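Local coordinates for Rho-related gtp-binding protein RHOD (PDB 2J1L), which belongs to the Rho group of the Ras family of small GTP-binding proteins and holds guanosine-5'-diphosphate in this structure, at residues A106-L111 / A204-S209. Numbering follows the deposited sequence.
Sequences ASVLLL and AEVALS
Val108 and Ala207 meet where the last turns of helix 196-209 pass over the start of strand 106-114. Val108 can be followed outward from its backbone. Its CB already lies 4.0 Å from CB of Ala207. The side chain then forks. CG1 sits between the backbone N and the carbonyl carbon (chi1 60°) and rests 3.9 Å from the same Ala207 CB. CG2, anti to the N, takes the other direction and approaches CG1 of Val206 at 4.2 Å. The fork thus touches two consecutive helix residues, one with each methyl.

Ala207 is the main helix contribution. Its methyl points at the strand between the side chains of Ala106 and Val108. It comes down on the backbone between them, with CB 3.5 Å from O of Ser107. The axes of segments 106-111 and 204-209 approach to 6.9 Å, a closeness consistent with the small Ala207 side chain at the interface. Nearer the start of the strand, CB of Ala106 lies 4.0 Å from O of Ala207, a loose contact of methyl and carbonyl. The CB of Ser107 points away from the helix, as expected from the alternation of side chains along a strand. The contact is van der Waals packing of methyls on one another and on backbone carbonyls, with no hydrogen bond between the segments.

The same helix face continues onto the neighbouring strand 34-41, where Ala207 touches Val35. Val206 also reaches Pro140, just before strand 141-146. The N-to-C directions of segments 204-209 and 106-111 make an oblique angle of 132°, nearer antiparallel than parallel. This is the C-terminal helix of the Ras-type G domain, packed against the central parallel strands of its sheet.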
loop_
_atom_site.group_PDB
_atom_site.type_symbol
_atom_site.label_atom_id
_atom_site.label_comp_id
_atom_site.label_asym_id
_atom_site.label_seq_id
_atom_site.Cartn_x
_atom_site.Cartn_y
_atom_site.Cartn_z
ATOM N N ALA A 106 16.922 3.927 -5.544
ATOM C CA ALA A 106 16.350 3.989 -4.168
ATOM C C ALA A 106 14.966 3.404 -4.176
ATOM O O ALA A 106 14.201 3.684 -5.089
ATOM C CB ALA A 106 16.302 5.418 -3.644
ATOM N N SER A 107 14.631 2.602 -3.169
ATOM C CA SER A 107 13.439 1.767 -3.248
ATOM C C SER A 107 12.591 1.749 -2.000
ATOM O O SER A 107 13.032 2.129 -0.924
ATOM C CB SER A 107 13.838 0.334 -3.581
ATOM O OG SER A 107 14.209 0.253 -4.940
ATOM N N VAL A 108 11.359 1.282 -2.181
ATOM C CA VAL A 108 10.388 1.130 -1.102
ATOM C C VAL A 108 9.234 0.267 -1.576
ATOM O O VAL A 108 8.838 0.308 -2.749
ATOM C CB VAL A 108 9.859 2.492 -0.584
ATOM C CG1 VAL A 108 9.169 3.275 -1.692
ATOM C CG2 VAL A 108 8.915 2.293 0.612
ATOM N N LEU A 109 8.724 -0.539 -0.656
ATOM C CA LEU A 109 7.671 -1.511 -0.926
ATOM C C LEU A 109 6.433 -1.070 -0.203
ATOM O O LEU A 109 6.508 -0.739 0.995
ATOM C CB LEU A 109 8.057 -2.864 -0.367
ATOM C CG LEU A 109 8.960 -3.755 -1.204
ATOM C CD1 LEU A 109 9.377 -4.892 -0.321
ATOM C CD2 LEU A 109 8.248 -4.269 -2.460
ATOM N N LEU A 110 5.310 -1.057 -0.915
ATOM C CA LEU A 110 4.024 -0.786 -0.323
ATOM C C LEU A 110 3.281 -2.092 -0.306
ATOM O O LEU A 110 2.857 -2.584 -1.348
ATOM C CB LEU A 110 3.244 0.240 -1.134
ATOM C CG LEU A 110 3.906 1.615 -1.368
ATOM C CD1 LEU A 110 2.949 2.539 -2.160
ATOM C CD2 LEU A 110 4.311 2.266 -0.046
ATOM N N LEU A 111 3.168 -2.677 0.884
ATOM C CA LEU A 111 2.350 -3.855 1.116
ATOM C C LEU A 111 0.907 -3.413 1.350
ATOM O O LEU A 111 0.595 -2.881 2.400
ATOM C CB LEU A 111 2.850 -4.617 2.339
ATOM C CG LEU A 111 4.242 -5.235 2.274
ATOM C CD1 LEU A 111 4.325 -6.449 3.242
ATOM C CD2 LEU A 111 4.631 -5.660 0.847
ATOM N N ALA A 204 8.068 8.199 -1.071
ATOM C CA ALA A 204 9.257 8.917 -1.530
ATOM C C ALA A 204 10.187 9.323 -0.384
ATOM O O ALA A 204 11.382 9.093 -0.449
ATOM C CB ALA A 204 8.837 10.145 -2.317
ATOM N N GLU A 205 9.632 9.938 0.655
ATOM C CA GLU A 205 10.431 10.390 1.790
ATOM C C GLU A 205 11.160 9.189 2.397
ATOM O O GLU A 205 12.387 9.203 2.565
ATOM C CB GLU A 205 9.562 11.129 2.836
ATOM C CG GLU A 205 9.402 12.644 2.539
ATOM C CD GLU A 205 8.220 13.359 3.267
ATOM O OE1 GLU A 205 7.053 12.907 3.173
ATOM O OE2 GLU A 205 8.463 14.419 3.898
ATOM N N VAL A 206 10.407 8.131 2.670
ATOM C CA VAL A 206 10.988 6.905 3.203
ATOM C C VAL A 206 12.109 6.333 2.303
ATOM O O VAL A 206 13.196 6.030 2.799
ATOM C CB VAL A 206 9.902 5.858 3.462
ATOM C CG1 VAL A 206 10.521 4.513 3.824
ATOM C CG2 VAL A 206 8.980 6.356 4.572
ATOM N N ALA A 207 11.866 6.210 0.998
ATOM C CA ALA A 207 12.862 5.618 0.096
ATOM C C ALA A 207 14.175 6.401 0.100
ATOM O O ALA A 207 15.261 5.821 0.177
ATOM C CB ALA A 207 12.313 5.526 -1.311
ATOM N N LEU A 208 14.061 7.722 0.032
ATOM C CA LEU A 208 15.222 8.598 0.015
ATOM C C LEU A 208 15.944 8.650 1.365
ATOM O O LEU A 208 17.168 8.752 1.405
ATOM C CB LEU A 208 14.815 9.999 -0.459
ATOM C CG LEU A 208 14.404 10.006 -1.942
ATOM C CD1 LEU A 208 13.540 11.210 -2.295
ATOM C CD2 LEU A 208 15.632 9.957 -2.837
ATOM N N SER A 209 15.202 8.554 2.462
ATOM C CA SER A 209 15.813 8.566 3.792
ATOM C C SER A 209 16.683 7.329 4.081
ATOM O O SER A 209 17.532 7.386 4.978
ATOM C CB SER A 209 14.752 8.725 4.876
ATOM O OG SER A 209 13.795 7.686 4.789
#